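Local coordinates for protein adenylate kinase (Thermus thermophilus, PDB 3CM0) that probably catalyses the reversible transfer of the terminal phosphate group between ATP and AMP, giving two ADP, with a role in cellular energy balance, at residues A[20-24]-A[173-177]. Residues are numbered along the deposited sequence; the frame is centred on the assembly and turned at random.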
loop_
_atom_site.group_PDB
_atom_site.type_symbol
_atom_site.label_atom_id
_atom_site.label_comp_id
_atom_site.label_asym_id
_atom_site.label_seq_id
_atom_site.Cartn_x
_atom_site.Cartn_y
_atom_site.Cartn_z
ATOM N N GLN A 20 -1.559 9.834 -3.350
ATOM C CA GLN A 20 -2.841 10.159 -2.709
ATOM C C GLN A 20 -2.782 9.717 -1.221
ATOM O O GLN A 20 -3.329 10.380 -0.350
ATOM C CB GLN A 20 -4.020 9.422 -3.382
ATOM C CG GLN A 20 -4.324 9.873 -4.821
ATOM C CD GLN A 20 -4.810 11.311 -4.861
ATOM O OE1 GLN A 20 -5.158 11.879 -3.830
ATOM N NE2 GLN A 20 -4.836 11.907 -6.054
ATOM N N ALA A 21 -2.169 8.569 -0.960
ATOM C CA ALA A 21 -2.031 8.102 0.433
ATOM C C ALA A 21 -1.226 9.149 1.205
ATOM O O ALA A 21 -1.533 9.471 2.342
ATOM C CB ALA A 21 -1.299 6.775 0.448
ATOM N N SER A 22 -0.162 9.648 0.581
ATOM C CA SER A 22 0.683 10.643 1.242
ATOM C C SER A 22 -0.054 11.940 1.508
ATOM O O SER A 22 0.155 12.599 2.537
ATOM C CB SER A 22 1.926 10.900 0.402
ATOM O OG SER A 22 2.802 9.795 0.479
ATOM N N ARG A 23 -0.933 12.322 0.589
ATOM C CA ARG A 23 -1.687 13.541 0.794
ATOM C C ARG A 23 -2.760 13.393 1.863
ATOM O O ARG A 23 -2.967 14.297 2.672
ATOM C CB ARG A 23 -2.312 14.021 -0.511
ATOM C CG ARG A 23 -3.285 15.181 -0.308
ATOM C CD ARG A 23 -3.556 15.837 -1.640
ATOM N NE ARG A 23 -4.557 16.888 -1.541
ATOM C CZ ARG A 23 -5.125 17.462 -2.601
ATOM N NH1 ARG A 23 -4.781 17.087 -3.823
ATOM N NH2 ARG A 23 -6.054 18.386 -2.436
ATOM N N LEU A 24 -3.445 12.253 1.883
ATOM C CA LEU A 24 -4.472 12.048 2.895
ATOM C C LEU A 24 -3.778 12.018 4.272
ATOM O O LEU A 24 -4.334 12.503 5.278
ATOM C CB LEU A 24 -5.176 10.696 2.663
ATOM C CG LEU A 24 -6.340 10.404 3.614
ATOM C CD1 LEU A 24 -7.446 11.398 3.393
ATOM C CD2 LEU A 24 -6.840 8.943 3.371
ATOM N N PRO A 173 -5.201 15.284 -9.684
ATOM C CA PRO A 173 -4.954 14.766 -8.334
ATOM C C PRO A 173 -6.039 15.251 -7.387
ATOM O O PRO A 173 -6.522 14.516 -6.520
ATOM C CB PRO A 173 -3.588 15.360 -7.989
ATOM C CG PRO A 173 -2.884 15.299 -9.309
ATOM C CD PRO A 173 -3.961 15.832 -10.270
ATOM N N ASP A 174 -6.428 16.508 -7.549
ATOM C CA ASP A 174 -7.455 17.071 -6.703
ATOM C C ASP A 174 -8.794 16.368 -6.879
ATOM O O ASP A 174 -9.527 16.180 -5.898
ATOM C CB ASP A 174 -7.640 18.582 -6.966
ATOM C CG ASP A 174 -6.546 19.435 -6.329
ATOM O OD1 ASP A 174 -6.025 19.060 -5.255
ATOM O OD2 ASP A 174 -6.214 20.496 -6.904
ATOM N N GLU A 175 -9.149 16.023 -8.117
ATOM C CA GLU A 175 -10.417 15.326 -8.353
ATOM C C GLU A 175 -10.401 13.919 -7.747
ATOM O O GLU A 175 -11.375 13.489 -7.139
ATOM C CB GLU A 175 -10.708 15.194 -9.847
ATOM C CG GLU A 175 -10.774 16.570 -10.541
ATOM C CD GLU A 175 -11.010 16.475 -12.044
ATOM O OE1 GLU A 175 -10.274 15.756 -12.747
ATOM O OE2 GLU A 175 -11.941 17.151 -12.530
ATOM N N VAL A 176 -9.309 13.210 -7.948
ATOM C CA VAL A 176 -9.217 11.844 -7.402
ATOM C C VAL A 176 -9.216 11.920 -5.862
ATOM O O VAL A 176 -9.895 11.137 -5.164
ATOM C CB VAL A 176 -7.939 11.174 -7.913
ATOM C CG1 VAL A 176 -7.781 9.765 -7.251
ATOM C CG2 VAL A 176 -8.030 11.021 -9.444
ATOM N N TYR A 177 -8.480 12.887 -5.321
ATOM C CA TYR A 177 -8.440 13.067 -3.867
ATOM C C TYR A 177 -9.837 13.309 -3.290
ATOM O O TYR A 177 -10.226 12.740 -2.251
ATOM C CB TYR A 177 -7.525 14.235 -3.530
ATOM C CG TYR A 177 -7.294 14.413 -2.051
ATOM C CD1 TYR A 177 -6.597 13.443 -1.314
ATOM C CD2 TYR A 177 -7.765 15.538 -1.386
ATOM C CE1 TYR A 177 -6.377 13.601 0.047
ATOM C CE2 TYR A 177 -7.544 15.704 -0.005
ATOM C CZ TYR A 177 -6.849 14.732 0.693
ATOM O OH TYR A 177 -6.614 14.886 2.044
#
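Gln-20 reaches across from its helix to the first turn of the C-terminal helix: its NE2 donates a hydrogen bond to Pro-173 O (3.1 Å), which also accepts the backbone hydrogen bond from Tyr-177 N. Gln-20 NE2 also lies 3.7 Å from Val-176 CB. Arg-23, extended, lays its guanidinium on the Tyr-177 ring (centres 4.0 Å apart, planes at 19°), an off-centre cation-pi stack, while its CG adds a CH-pi contact. At the edge of that guanidinium, Arg-23 NH1 and NH2 both donate to Asp-174 OD1 (2.7 and 2.9 Å) in a salt bridge. Glu-27, one turn on, forms a salt bridge with Arg-23 NE and a hydrogen bond with Tyr-177 OH. Leu-24 packs its CB 4.1 Å from Tyr-177 CE1. With short-segment axes 11.0 Å apart and crossing at -69°, long side chains bridge the gap. This joins two CORE-domain helices of the P-loop kinase fold, the one following the P-loop and the C-terminal one, beside the predicted ATP-binding residues Thr-19 and Gly-171.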